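Local coordinates for protein condensin complex subunit 3 (Schizosaccharomyces pombe, PDB 5OQR) that acts as a regulatory subunit of the condensin complex, which is required to convert interphase chromatin into mitotic-like condensed chromosomes, at residues S400-H405 against V466-E471. Sequence-based numbering, arbitrary orientation.
Sequences SLISLH and VQCLFE
The carbonyl oxygen of L401, just before the two residues I402 and S403 that meet C468, is gripped twice by H405. Besides the helical bond from H405 N, H405 ND1 donates to L401 O at 2.9 Å. That hydrogen bond is moderately bent (N-H...O 153°), and its donor lies well above the carbonyl plane, while the oxygen lies near the plane of the imidazole. With H405 NE2 hydrogen-bonded to the hydroxyl of Y347, the ring is held from two sides, which should limit its rotation.

The interhelical contact itself illustrates how small side chains let two helices come close: the CA atoms of S403 and C468 are 6.1 Å apart. C468 points toward helix 399-412, with its SG anti to its own carbonyl carbon (chi1 -70°). There C468 SG lies against S403, 3.7 Å from S403 OG and 3.8 Å from S403 CA. These are packing contacts, and no hydrogen bond crosses between the segments. I402 adds its CG2 branch, 4.0 Å from C468 SG, so the sulfur meets both a methyl and a serine.

This is plain packing within an all-helical HEAT-repeat solenoid, joining a helix of HEAT repeat 6 to helix 457-471. Beyond the pair, L401, L404 and H405 pack on helix 356-372, whereas V466, Q467, L469 and F470 reach helices 416-434, 480-495 and 500-514.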
loop_
_atom_site.group_PDB
_atom_site.type_symbol
_atom_site.label_atom_id
_atom_site.label_comp_id
_atom_site.label_asym_id
_atom_site.label_seq_id
_atom_site.Cartn_x
_atom_site.Cartn_y
_atom_site.Cartn_z
ATOM N N SER A 400 25.290 -12.075 -8.783
ATOM C CA SER A 400 23.867 -12.392 -8.759
ATOM C C SER A 400 23.632 -13.896 -8.808
ATOM O O SER A 400 22.803 -14.426 -8.059
ATOM C CB SER A 400 23.163 -11.702 -9.927
ATOM O OG SER A 400 23.849 -11.940 -11.145
ATOM N N LEU A 401 24.352 -14.603 -9.682
ATOM C CA LEU A 401 24.141 -16.033 -9.850
ATOM C C LEU A 401 24.909 -16.870 -8.838
ATOM O O LEU A 401 24.536 -18.022 -8.601
ATOM C CB LEU A 401 24.532 -16.457 -11.267
ATOM C CG LEU A 401 23.680 -15.873 -12.396
ATOM C CD1 LEU A 401 24.286 -16.202 -13.742
ATOM C CD2 LEU A 401 22.257 -16.392 -12.324
ATOM N N ILE A 402 25.963 -16.321 -8.229
ATOM C CA ILE A 402 26.743 -17.080 -7.255
ATOM C C ILE A 402 25.843 -17.637 -6.161
ATOM O O ILE A 402 25.969 -18.802 -5.766
ATOM C CB ILE A 402 27.864 -16.197 -6.669
ATOM C CG1 ILE A 402 28.977 -16.011 -7.704
ATOM C CG2 ILE A 402 28.422 -16.806 -5.374
ATOM C CD1 ILE A 402 30.074 -15.056 -7.279
ATOM N N SER A 403 24.926 -16.815 -5.648
ATOM C CA SER A 403 24.103 -17.236 -4.520
ATOM C C SER A 403 23.210 -18.409 -4.899
ATOM O O SER A 403 23.138 -19.408 -4.176
ATOM C CB SER A 403 23.266 -16.060 -4.023
ATOM O OG SER A 403 24.085 -14.933 -3.769
ATOM N N LEU A 404 22.513 -18.303 -6.031
ATOM C CA LEU A 404 21.634 -19.386 -6.457
ATOM C C LEU A 404 22.413 -20.658 -6.767
ATOM O O LEU A 404 21.913 -21.762 -6.528
ATOM C CB LEU A 404 20.822 -18.947 -7.674
ATOM C CG LEU A 404 19.788 -17.847 -7.424
ATOM C CD1 LEU A 404 19.127 -17.444 -8.728
ATOM C CD2 LEU A 404 18.738 -18.292 -6.419
ATOM N N HIS A 405 23.630 -20.529 -7.298
ATOM C CA HIS A 405 24.456 -21.706 -7.543
ATOM C C HIS A 405 24.800 -22.409 -6.240
ATOM O O HIS A 405 24.650 -23.629 -6.118
ATOM C CB HIS A 405 25.732 -21.310 -8.284
ATOM C CG HIS A 405 25.573 -21.249 -9.769
ATOM N ND1 HIS A 405 25.277 -20.084 -10.441
ATOM C CD2 HIS A 405 25.665 -22.215 -10.712
ATOM C CE1 HIS A 405 25.196 -20.333 -11.735
ATOM N NE2 HIS A 405 25.426 -21.619 -11.925
ATOM N N VAL A 466 32.600 -17.705 0.471
ATOM C CA VAL A 466 32.564 -17.881 1.919
ATOM C C VAL A 466 31.256 -17.344 2.475
ATOM O O VAL A 466 30.623 -17.968 3.335
ATOM C CB VAL A 466 33.773 -17.186 2.573
ATOM C CG1 VAL A 466 33.795 -17.456 4.067
ATOM C CG2 VAL A 466 35.070 -17.649 1.937
ATOM N N GLN A 467 30.835 -16.178 1.993
ATOM C CA GLN A 467 29.596 -15.574 2.463
ATOM C C GLN A 467 28.410 -16.499 2.220
ATOM O O GLN A 467 27.587 -16.721 3.114
ATOM C CB GLN A 467 29.390 -14.230 1.768
ATOM C CG GLN A 467 28.269 -13.393 2.334
ATOM C CD GLN A 467 28.125 -12.071 1.612
ATOM O OE1 GLN A 467 28.959 -11.714 0.781
ATOM N NE2 GLN A 467 27.066 -11.336 1.924
ATOM N N CYS A 468 28.309 -17.057 1.012
ATOM C CA CYS A 468 27.195 -17.944 0.700
ATOM C C CYS A 468 27.291 -19.259 1.460
ATOM O O CYS A 468 26.270 -19.911 1.699
ATOM C CB CYS A 468 27.141 -18.211 -0.802
ATOM S SG CYS A 468 26.651 -16.798 -1.795
ATOM N N LEU A 469 28.500 -19.670 1.837
ATOM C CA LEU A 469 28.661 -20.906 2.593
ATOM C C LEU A 469 27.956 -20.811 3.938
ATOM O O LEU A 469 27.101 -21.638 4.271
ATOM C CB LEU A 469 30.150 -21.212 2.776
ATOM C CG LEU A 469 30.516 -22.275 3.818
ATOM C CD1 LEU A 469 29.831 -23.593 3.533
ATOM C CD2 LEU A 469 32.019 -22.463 3.878
ATOM N N PHE A 470 28.298 -19.794 4.727
ATOM C CA PHE A 470 27.712 -19.625 6.047
ATOM C C PHE A 470 26.285 -19.099 6.000
ATOM O O PHE A 470 25.618 -19.076 7.039
ATOM C CB PHE A 470 28.594 -18.697 6.882
ATOM C CG PHE A 470 29.951 -19.268 7.170
ATOM C CD1 PHE A 470 30.090 -20.340 8.030
ATOM C CD2 PHE A 470 31.082 -18.748 6.569
ATOM C CE1 PHE A 470 31.329 -20.877 8.293
ATOM C CE2 PHE A 470 32.326 -19.281 6.832
ATOM C CZ PHE A 470 32.448 -20.347 7.695
ATOM N N GLU A 471 25.801 -18.687 4.830
ATOM C CA GLU A 471 24.391 -18.365 4.669
ATOM C C GLU A 471 23.518 -19.605 4.564
ATOM O O GLU A 471 22.307 -19.511 4.787
ATOM C CB GLU A 471 24.182 -17.507 3.420
ATOM C CG GLU A 471 24.028 -16.026 3.694
ATOM C CD GLU A 471 24.027 -15.196 2.425
ATOM O OE1 GLU A 471 23.859 -15.780 1.333
ATOM O OE2 GLU A 471 24.200 -13.963 2.517
#